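Local coordinates for Adenylate/guanylate cyclase/hydrolase, alpha/beta fold family (Ruegeria pomeroyi, PDB 3MR7), which probably catalyses the formation of cyclic AMP from ATP, this chain being the nucleotide cyclase domain of a longer protein, at residues A13-Y18 and I94-G99; I100-I105 and D136-I141; A125-G130 and V167-P172. One frame throughout, in Å; residues are numbered along the deposited sequence.

Interaction 1 of 3, residues A13-Y18 and I94-G99; sequences ADMAGY and IQYRIG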
loop_
_atom_site.group_PDB
_atom_site.type_symbol
_atom_site.label_atom_id
_atom_site.label_comp_id
_atom_site.label_asym_id
_atom_site.label_seq_id
_atom_site.Cartn_x
_atom_site.Cartn_y
_atom_site.Cartn_z
ATOM N N ALA A 13 -3.733 8.234 -7.129
ATOM C CA ALA A 13 -4.803 7.569 -6.376
ATOM C C ALA A 13 -4.974 6.087 -6.719
ATOM O O ALA A 13 -4.803 5.691 -7.863
ATOM C CB ALA A 13 -6.130 8.314 -6.566
ATOM N N ASP A 14 -5.334 5.286 -5.722
ATOM C CA ASP A 14 -5.580 3.849 -5.895
ATOM C C ASP A 14 -6.719 3.463 -4.964
ATOM O O ASP A 14 -7.130 4.241 -4.119
ATOM C CB ASP A 14 -4.336 3.050 -5.514
ATOM C CG ASP A 14 -4.243 1.673 -6.202
ATOM O OD1 ASP A 14 -5.237 1.135 -6.787
ATOM O OD2 ASP A 14 -3.118 1.120 -6.125
HETATM N N MSE A 15 -7.236 2.260 -5.125
HETATM C CA MSE A 15 -8.322 1.810 -4.292
HETATM C C MSE A 15 -7.754 0.925 -3.214
HETATM O O MSE A 15 -6.953 0.032 -3.498
HETATM C CB MSE A 15 -9.310 0.988 -5.093
HETATM C CG MSE A 15 -10.559 0.682 -4.277
HETATM SE SE MSE A 15 -11.719 -0.680 -5.062
HETATM C CE MSE A 15 -13.123 -0.713 -3.731
ATOM N N ALA A 16 -8.168 1.161 -1.978
ATOM C CA ALA A 16 -7.682 0.352 -0.871
ATOM C C ALA A 16 -8.476 -0.929 -0.837
ATOM O O ALA A 16 -9.574 -0.996 -1.400
ATOM C CB ALA A 16 -7.880 1.086 0.423
ATOM N N GLY A 17 -7.938 -1.942 -0.177
ATOM C CA GLY A 17 -8.779 -3.006 0.340
ATOM C C GLY A 17 -9.104 -4.102 -0.644
ATOM O O GLY A 17 -8.594 -4.132 -1.759
ATOM N N TYR A 18 -9.963 -5.011 -0.208
ATOM C CA TYR A 18 -10.473 -6.083 -1.056
ATOM C C TYR A 18 -9.401 -6.966 -1.662
ATOM O O TYR A 18 -9.400 -7.198 -2.851
ATOM C CB TYR A 18 -11.430 -5.531 -2.114
ATOM C CG TYR A 18 -12.759 -5.184 -1.491
ATOM C CD1 TYR A 18 -13.677 -6.183 -1.203
ATOM C CD2 TYR A 18 -13.073 -3.877 -1.118
ATOM C CE1 TYR A 18 -14.888 -5.902 -0.593
ATOM C CE2 TYR A 18 -14.293 -3.585 -0.487
ATOM C CZ TYR A 18 -15.193 -4.612 -0.238
ATOM O OH TYR A 18 -16.412 -4.386 0.358
ATOM N N ILE A 94 -15.698 1.017 0.250
ATOM C CA ILE A 94 -14.687 1.289 -0.754
ATOM C C ILE A 94 -13.965 2.526 -0.273
ATOM O O ILE A 94 -14.597 3.498 0.098
ATOM C CB ILE A 94 -15.327 1.584 -2.134
ATOM C CG1 ILE A 94 -16.035 0.341 -2.662
ATOM C CG2 ILE A 94 -14.292 2.098 -3.129
ATOM C CD1 ILE A 94 -16.321 0.362 -4.159
ATOM N N GLN A 95 -12.648 2.499 -0.241
ATOM C CA GLN A 95 -11.932 3.727 0.056
ATOM C C GLN A 95 -10.764 3.915 -0.862
ATOM O O GLN A 95 -10.039 2.961 -1.159
ATOM C CB GLN A 95 -11.402 3.728 1.472
ATOM C CG GLN A 95 -12.435 3.680 2.538
ATOM C CD GLN A 95 -11.790 3.496 3.915
ATOM O OE1 GLN A 95 -11.184 2.455 4.204
ATOM N NE2 GLN A 95 -11.889 4.513 4.749
ATOM N N TYR A 96 -10.557 5.150 -1.283
ATOM C CA TYR A 96 -9.369 5.453 -2.056
ATOM C C TYR A 96 -8.182 5.892 -1.166
ATOM O O TYR A 96 -8.378 6.271 -0.013
ATOM C CB TYR A 96 -9.720 6.487 -3.100
ATOM C CG TYR A 96 -10.708 5.969 -4.121
ATOM C CD1 TYR A 96 -10.316 5.068 -5.102
ATOM C CD2 TYR A 96 -12.027 6.383 -4.108
ATOM C CE1 TYR A 96 -11.218 4.599 -6.035
ATOM C CE2 TYR A 96 -12.923 5.929 -5.013
ATOM C CZ TYR A 96 -12.532 5.041 -5.985
ATOM O OH TYR A 96 -13.471 4.588 -6.899
ATOM N N ARG A 97 -6.957 5.775 -1.683
ATOM C CA ARG A 97 -5.768 6.400 -1.069
ATOM C C ARG A 97 -5.325 7.496 -2.026
ATOM O O ARG A 97 -5.472 7.343 -3.236
ATOM C CB ARG A 97 -4.627 5.384 -0.886
ATOM C CG ARG A 97 -4.829 4.384 0.246
ATOM C CD ARG A 97 -3.559 3.662 0.487
ATOM N NE ARG A 97 -3.109 3.123 -0.777
ATOM C CZ ARG A 97 -3.329 1.876 -1.154
ATOM N NH1 ARG A 97 -3.949 1.053 -0.326
ATOM N NH2 ARG A 97 -2.935 1.452 -2.350
ATOM N N ILE A 98 -4.805 8.608 -1.521
ATOM C CA ILE A 98 -4.368 9.662 -2.435
ATOM C C ILE A 98 -3.095 10.304 -1.991
ATOM O O ILE A 98 -2.932 10.601 -0.825
ATOM C CB ILE A 98 -5.423 10.751 -2.618
ATOM C CG1 ILE A 98 -6.689 10.155 -3.242
ATOM C CG2 ILE A 98 -4.873 11.875 -3.485
ATOM C CD1 ILE A 98 -7.900 11.038 -3.157
ATOM N N GLY A 99 -2.181 10.470 -2.937
ATOM C CA GLY A 99 -0.942 11.203 -2.732
ATOM C C GLY A 99 -0.837 12.384 -3.688
ATOM O O GLY A 99 -1.335 12.373 -4.805
#

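Interaction 2 of 3, residues I100-I105 and D136-I141; sequences INIGDI and DIVHQI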
loop_
_atom_site.group_PDB
_atom_site.type_symbol
_atom_site.label_atom_id
_atom_site.label_comp_id
_atom_site.label_asym_id
_atom_site.label_seq_id
_atom_site.Cartn_x
_atom_site.Cartn_y
_atom_site.Cartn_z
ATOM N N ILE A 100 -0.197 13.440 -3.238
ATOM C CA ILE A 100 -0.060 14.632 -4.053
ATOM C C ILE A 100 1.332 15.160 -3.827
ATOM O O ILE A 100 1.777 15.186 -2.707
ATOM C CB ILE A 100 -1.051 15.700 -3.617
ATOM C CG1 ILE A 100 -2.466 15.175 -3.788
ATOM C CG2 ILE A 100 -0.850 16.953 -4.438
ATOM C CD1 ILE A 100 -3.500 16.139 -3.382
ATOM N N ASN A 101 2.030 15.560 -4.881
ATOM C CA ASN A 101 3.373 16.107 -4.726
ATOM C C ASN A 101 3.592 17.234 -5.727
ATOM O O ASN A 101 2.728 17.504 -6.543
ATOM C CB ASN A 101 4.412 15.005 -4.899
ATOM C CG ASN A 101 5.829 15.511 -4.731
ATOM O OD1 ASN A 101 6.093 16.375 -3.899
ATOM N ND2 ASN A 101 6.749 14.979 -5.525
ATOM N N ILE A 102 4.742 17.891 -5.662
ATOM C CA ILE A 102 5.092 18.906 -6.644
ATOM C C ILE A 102 6.553 18.798 -7.109
ATOM O O ILE A 102 7.420 18.308 -6.383
ATOM C CB ILE A 102 4.753 20.288 -6.110
ATOM C CG1 ILE A 102 3.282 20.574 -6.351
ATOM C CG2 ILE A 102 5.569 21.357 -6.791
ATOM C CD1 ILE A 102 2.759 21.655 -5.455
ATOM N N GLY A 103 6.825 19.209 -8.339
ATOM C CA GLY A 103 8.187 19.176 -8.829
ATOM C C GLY A 103 8.303 19.696 -10.245
ATOM O O GLY A 103 7.294 19.939 -10.900
ATOM N N ASP A 104 9.540 19.910 -10.692
ATOM C CA ASP A 104 9.835 20.022 -12.113
ATOM C C ASP A 104 9.789 18.596 -12.679
ATOM O O ASP A 104 10.567 17.743 -12.286
ATOM C CB ASP A 104 11.227 20.620 -12.337
ATOM C CG ASP A 104 11.310 22.107 -11.989
ATOM O OD1 ASP A 104 10.260 22.761 -11.839
ATOM O OD2 ASP A 104 12.440 22.630 -11.873
ATOM N N ILE A 105 8.848 18.314 -13.564
ATOM C CA ILE A 105 8.799 17.007 -14.187
ATOM C C ILE A 105 8.708 17.244 -15.664
ATOM O O ILE A 105 8.372 18.338 -16.081
ATOM C CB ILE A 105 7.565 16.228 -13.764
ATOM C CG1 ILE A 105 6.364 16.667 -14.578
ATOM C CG2 ILE A 105 7.276 16.479 -12.309
ATOM C CD1 ILE A 105 5.711 17.860 -13.990
ATOM N N ASP A 136 5.819 17.646 1.808
ATOM C CA ASP A 136 6.076 18.858 2.561
ATOM C C ASP A 136 6.039 20.081 1.665
ATOM O O ASP A 136 5.547 21.123 2.074
ATOM C CB ASP A 136 7.439 18.766 3.259
ATOM C CG ASP A 136 7.680 19.915 4.198
ATOM O OD1 ASP A 136 6.798 20.167 5.024
ATOM O OD2 ASP A 136 8.733 20.570 4.118
ATOM N N ILE A 137 6.574 19.969 0.450
ATOM C CA ILE A 137 6.480 21.080 -0.485
ATOM C C ILE A 137 4.999 21.444 -0.660
ATOM O O ILE A 137 4.646 22.634 -0.649
ATOM C CB ILE A 137 6.998 20.729 -1.868
ATOM C CG1 ILE A 137 8.448 20.369 -1.857
ATOM C CG2 ILE A 137 6.898 21.883 -2.776
ATOM C CD1 ILE A 137 8.794 19.673 -3.170
ATOM N N VAL A 138 4.131 20.439 -0.846
ATOM C CA VAL A 138 2.722 20.738 -1.124
ATOM C C VAL A 138 2.140 21.420 0.081
ATOM O O VAL A 138 1.383 22.388 -0.021
ATOM C CB VAL A 138 1.864 19.504 -1.467
ATOM C CG1 VAL A 138 0.402 19.807 -1.275
ATOM C CG2 VAL A 138 2.097 19.065 -2.904
ATOM N N HIS A 139 2.540 20.932 1.244
ATOM C CA HIS A 139 2.005 21.465 2.488
ATOM C C HIS A 139 2.360 22.922 2.745
ATOM O O HIS A 139 1.523 23.660 3.248
ATOM C CB HIS A 139 2.432 20.632 3.682
ATOM C CG HIS A 139 1.773 21.062 4.946
ATOM N ND1 HIS A 139 2.432 21.798 5.913
ATOM C CD2 HIS A 139 0.510 20.905 5.388
ATOM C CE1 HIS A 139 1.599 22.045 6.899
ATOM N NE2 HIS A 139 0.421 21.517 6.609
ATOM N N GLN A 140 3.585 23.332 2.416
ATOM C CA GLN A 140 4.019 24.695 2.720
ATOM C C GLN A 140 3.226 25.670 1.860
ATOM O O GLN A 140 3.021 26.821 2.242
ATOM C CB GLN A 140 5.519 24.884 2.504
ATOM C CG GLN A 140 6.389 23.940 3.286
ATOM C CD GLN A 140 7.857 24.333 3.267
ATOM O OE1 GLN A 140 8.715 23.512 2.937
ATOM N NE2 GLN A 140 8.158 25.599 3.623
ATOM N N ILE A 141 2.737 25.186 0.721
ATOM C CA ILE A 141 2.017 26.034 -0.235
ATOM C C ILE A 141 0.528 26.051 0.028
ATOM O O ILE A 141 -0.146 27.027 -0.309
ATOM C CB ILE A 141 2.195 25.536 -1.697
ATOM C CG1 ILE A 141 3.620 25.736 -2.190
ATOM C CG2 ILE A 141 1.234 26.231 -2.628
ATOM C CD1 ILE A 141 3.803 25.289 -3.571
#

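Interaction 3 of 3, residues A125-G130 and V167-P172; sequences AISEPG and VWQWVP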
loop_
_atom_site.group_PDB
_atom_site.type_symbol
_atom_site.label_atom_id
_atom_site.label_comp_id
_atom_site.label_asym_id
_atom_site.label_seq_id
_atom_site.Cartn_x
_atom_site.Cartn_y
_atom_site.Cartn_z
ATOM N N ALA A 125 0.658 5.318 -1.987
ATOM C CA ALA A 125 0.794 3.972 -1.470
ATOM C C ALA A 125 0.892 3.911 0.053
ATOM O O ALA A 125 0.401 2.979 0.664
ATOM C CB ALA A 125 1.999 3.300 -2.110
ATOM N N ILE A 126 1.534 4.885 0.678
ATOM C CA ILE A 126 1.638 4.846 2.129
ATOM C C ILE A 126 0.486 5.582 2.799
ATOM O O ILE A 126 0.296 5.441 3.991
ATOM C CB ILE A 126 2.920 5.485 2.613
ATOM C CG1 ILE A 126 2.784 7.004 2.417
ATOM C CG2 ILE A 126 4.160 4.799 1.941
ATOM C CD1 ILE A 126 4.011 7.771 2.607
ATOM N N SER A 127 -0.283 6.358 2.042
ATOM C CA SER A 127 -1.415 7.085 2.607
ATOM C C SER A 127 -2.393 6.144 3.278
ATOM O O SER A 127 -2.596 5.038 2.816
ATOM C CB SER A 127 -2.162 7.833 1.510
ATOM O OG SER A 127 -3.367 8.363 2.017
ATOM N N GLU A 128 -3.034 6.558 4.356
ATOM C CA GLU A 128 -4.015 5.639 4.861
ATOM C C GLU A 128 -5.314 5.702 4.091
ATOM O O GLU A 128 -5.604 6.677 3.422
ATOM C CB GLU A 128 -4.146 5.612 6.381
ATOM C CG GLU A 128 -4.804 6.736 7.083
ATOM C CD GLU A 128 -4.564 6.605 8.592
ATOM O OE1 GLU A 128 -3.558 5.956 8.974
ATOM O OE2 GLU A 128 -5.370 7.131 9.393
ATOM N N PRO A 129 -6.059 4.606 4.117
ATOM C CA PRO A 129 -7.237 4.522 3.266
ATOM C C PRO A 129 -8.209 5.610 3.635
ATOM O O PRO A 129 -8.442 5.844 4.820
ATOM C CB PRO A 129 -7.809 3.159 3.607
ATOM C CG PRO A 129 -6.605 2.358 4.072
ATOM C CD PRO A 129 -5.807 3.352 4.848
ATOM N N GLY A 130 -8.739 6.273 2.612
ATOM C CA GLY A 130 -9.675 7.359 2.792
ATOM C C GLY A 130 -9.045 8.703 3.084
ATOM O O GLY A 130 -9.755 9.668 3.214
ATOM N N VAL A 167 6.319 13.906 5.007
ATOM C CA VAL A 167 4.977 13.640 4.540
ATOM C C VAL A 167 3.920 14.091 5.547
ATOM O O VAL A 167 3.990 13.784 6.743
ATOM C CB VAL A 167 4.843 12.125 4.229
ATOM C CG1 VAL A 167 3.415 11.725 3.963
ATOM C CG2 VAL A 167 5.754 11.761 3.047
ATOM N N TRP A 168 2.943 14.836 5.047
ATOM C CA TRP A 168 1.851 15.326 5.871
ATOM C C TRP A 168 0.598 14.602 5.448
ATOM O O TRP A 168 0.396 14.316 4.258
ATOM C CB TRP A 168 1.662 16.813 5.640
ATOM C CG TRP A 168 2.837 17.600 6.070
ATOM C CD1 TRP A 168 4.014 17.754 5.400
ATOM C CD2 TRP A 168 2.957 18.345 7.274
ATOM N NE1 TRP A 168 4.863 18.547 6.114
ATOM C CE2 TRP A 168 4.242 18.925 7.273
ATOM C CE3 TRP A 168 2.094 18.593 8.356
ATOM C CZ2 TRP A 168 4.697 19.732 8.323
ATOM C CZ3 TRP A 168 2.540 19.391 9.387
ATOM C CH2 TRP A 168 3.835 19.949 9.375
ATOM N N GLN A 169 -0.254 14.320 6.419
ATOM C CA GLN A 169 -1.458 13.552 6.161
ATOM C C GLN A 169 -2.711 14.148 6.759
ATOM O O GLN A 169 -2.721 14.681 7.863
ATOM C CB GLN A 169 -1.305 12.123 6.683
ATOM C CG GLN A 169 -2.479 11.218 6.349
ATOM C CD GLN A 169 -2.271 9.822 6.859
ATOM O OE1 GLN A 169 -2.292 9.593 8.068
ATOM N NE2 GLN A 169 -2.055 8.873 5.949
ATOM N N TRP A 170 -3.791 14.014 6.019
ATOM C CA TRP A 170 -5.085 14.395 6.499
ATOM C C TRP A 170 -5.976 13.177 6.455
ATOM O O TRP A 170 -5.983 12.427 5.477
ATOM C CB TRP A 170 -5.645 15.468 5.592
ATOM C CG TRP A 170 -7.080 15.725 5.817
ATOM C CD1 TRP A 170 -7.637 16.633 6.674
ATOM C CD2 TRP A 170 -8.160 15.079 5.161
ATOM N NE1 TRP A 170 -9.002 16.582 6.594
ATOM C CE2 TRP A 170 -9.350 15.637 5.669
ATOM C CE3 TRP A 170 -8.239 14.091 4.179
ATOM C CZ2 TRP A 170 -10.589 15.236 5.238
ATOM C CZ3 TRP A 170 -9.450 13.694 3.766
ATOM C CH2 TRP A 170 -10.620 14.261 4.290
ATOM N N VAL A 171 -6.708 12.958 7.531
ATOM C CA VAL A 171 -7.719 11.924 7.540
ATOM C C VAL A 171 -9.028 12.583 7.818
ATOM O O VAL A 171 -9.084 13.620 8.451
ATOM C CB VAL A 171 -7.485 10.852 8.618
ATOM C CG1 VAL A 171 -6.059 10.364 8.574
ATOM C CG2 VAL A 171 -7.834 11.392 9.990
ATOM N N PRO A 172 -10.097 11.986 7.321
ATOM C CA PRO A 172 -11.419 12.550 7.576
ATOM C C PRO A 172 -11.736 12.530 9.052
ATOM O O PRO A 172 -11.111 11.774 9.816
ATOM C CB PRO A 172 -12.357 11.630 6.806
ATOM C CG PRO A 172 -11.504 10.485 6.350
ATOM C CD PRO A 172 -10.112 10.922 6.311
#

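Interaction 1 of 3, residues A13-Y18 and I94-G99
The Tyr96 ring presents an edge to Asp14: the carbonyl oxygen Asp14 O lies close to the ring plane, 3.4 Å from Tyr96 CD1. Met15 CA approaches the same ring obliquely. The Arg97 guanidinium is likewise met at a slant, by Ala16 CA, Met15 O and the Asp14 carboxylate, whose plane is turned 78° from its own. Asp14 and Arg97 run side by side in the same direction, and their salt bridge is a long one, with OD2 of Asp14 3.8 Å from NH2 of Arg97; Glu124 is the stronger partner of that arginine.

CG of Asp14 is anti to the backbone N, on the carbonyl-carbon side. OD1 of Asp14 accepts a hydrogen bond from Met15 N at 2.8 Å, met on the anti side and 32° out of the carboxylate plane, as well as one from Ser19 of the second subunit. An alanine here would probably leave Met15 N and that serine hydroxyl without their carboxylate acceptor and Arg97 without its long ionic partner.

The strand axes, 162° apart, define an antiparallel pair. Asp14 and Arg97 form a hydrogen-bonded pair, with Arg97 N to Asp14 O at 2.9 Å and Asp14 N to Arg97 O at 3.2 Å. Ala16 N donates a further hydrogen bond to Gln95 O, at 2.7 Å.

Ala13, Met15 (a selenomethionine), Tyr96 and Ile98 share the other face, which is covered by helices 27-47 and 67-84. Within the sheet, strands 59-64 and 132-135 flank the pair.

Interaction 2 of 3, residues I100-I105 and D136-I141
Asn101 and Val138 bring the two backbones together, their CA atoms 5.9 Å apart, where helix 136-141 runs across strand 100-105 at 98° with an axial separation of 7.0 Å. Val138 is the central side chain. Its CG1 is anti to the backbone N (chi1 161°), and the other methyl, CG2, is the one directed at the strand. That methyl sits 3.7 Å from Ile102 CD1 and 3.9 Å from Ile100 CG2, each isoleucine crossing the valine at about a right angle. It also rests on the Asn101-Ile102 peptide, 3.7 Å from Asn101 C.

Ile137, the residue before Val138, adds its CG2, 4.3 Å from Ile102 CG2, and Ile141, about a turn later, its CD1, 4.2 Å from Ile102 CD1. Asn101 starts away from the helix, but its amide returns: OD1 bonds Ser135 OG and weakly accepts Ile102 N, while ND2 bonds Ala116 O.

Ile100 and Ile102 also pack on helix 67-84, so two helices share this face, while Asn101 touches helix 115-126 on the reverse. A sheet with helices on it, strand 132-135 lying parallel to strand 96-107 after helix 115-126, agrees with the ferredoxin-like alpha/beta core of the nucleotide cyclase domain.

Interaction 3 of 3, residues A125-G130 and V167-P172
Glu128 meets Gln169 and Val171 where, in this ferredoxin-like cyclase fold, the loop after helix 115-126 passes over the end of strand 161-170. The touching parts run in similar directions, 18° apart. From CB, which faces the end of the Gln169 amide, the glutamate chain proceeds to CG, set between the backbone N and the carbonyl carbon (chi1 73°). There it lies 4.0 Å from Gln169 CD. The two side chains cross at about a right angle, with carboxylate and amide planes 48° apart, so this is no flat stack. Beyond CG the chain is extended and carries CD to 4.0 Å from Val171 CG1. At the tip, OE1 turns to the end of the Gln169 amide, and OE2 is 3.4 Å from Val171 CG1, an apolar neighbour for a charged oxygen; a weak, long ion pair joins OE2 to Lys159 of the second subunit.

Before the glutamate, Ile126 CD1 packs against Val167 CG1 at 4.2 Å, and strands 132-135 and 151-158 border this apolar pair. Ser127 is the first residue to leave helical geometry, and its OG hydroxyl donates a hydrogen bond to Glu128 O at 3.1 Å.

After the glutamate the chain continues to Gly130, whose backbone bonds to Tyr96. Its carbonyl oxygen is 3.4 Å from Pro172 CD and approaches Trp170 CZ3 obliquely at 4.1 Å. Trp170 packs on helix 67-84, and one face of its indole holds Pro172 N 3.7 Å above the ring plane, displaced toward the rim.

Overall arrangement
Strand 96-107 is common to interactions 1 and 2, whose centres lie 21 Å apart on opposite sides of the chain's centre. Interaction 1 is the buried one and rests on backbone pairing inside the sheet, with a long Asp14-Arg97 ion pair on one face; the second subunit touches residues of both faces. Interaction 2, farther out and partly buried, is apolar helix-on-sheet packing and, unlike interactions 1 and 3, is not touched by the second subunit. Interaction 3, also partly buried, mixes a charged side chain with apolar and backbone contacts. It touches interaction 1 through a probable Tyr96 O to Gly130 N bond and interaction 2 through a probable Trp168 NE1 to Asp136 OD1 hydrogen bond.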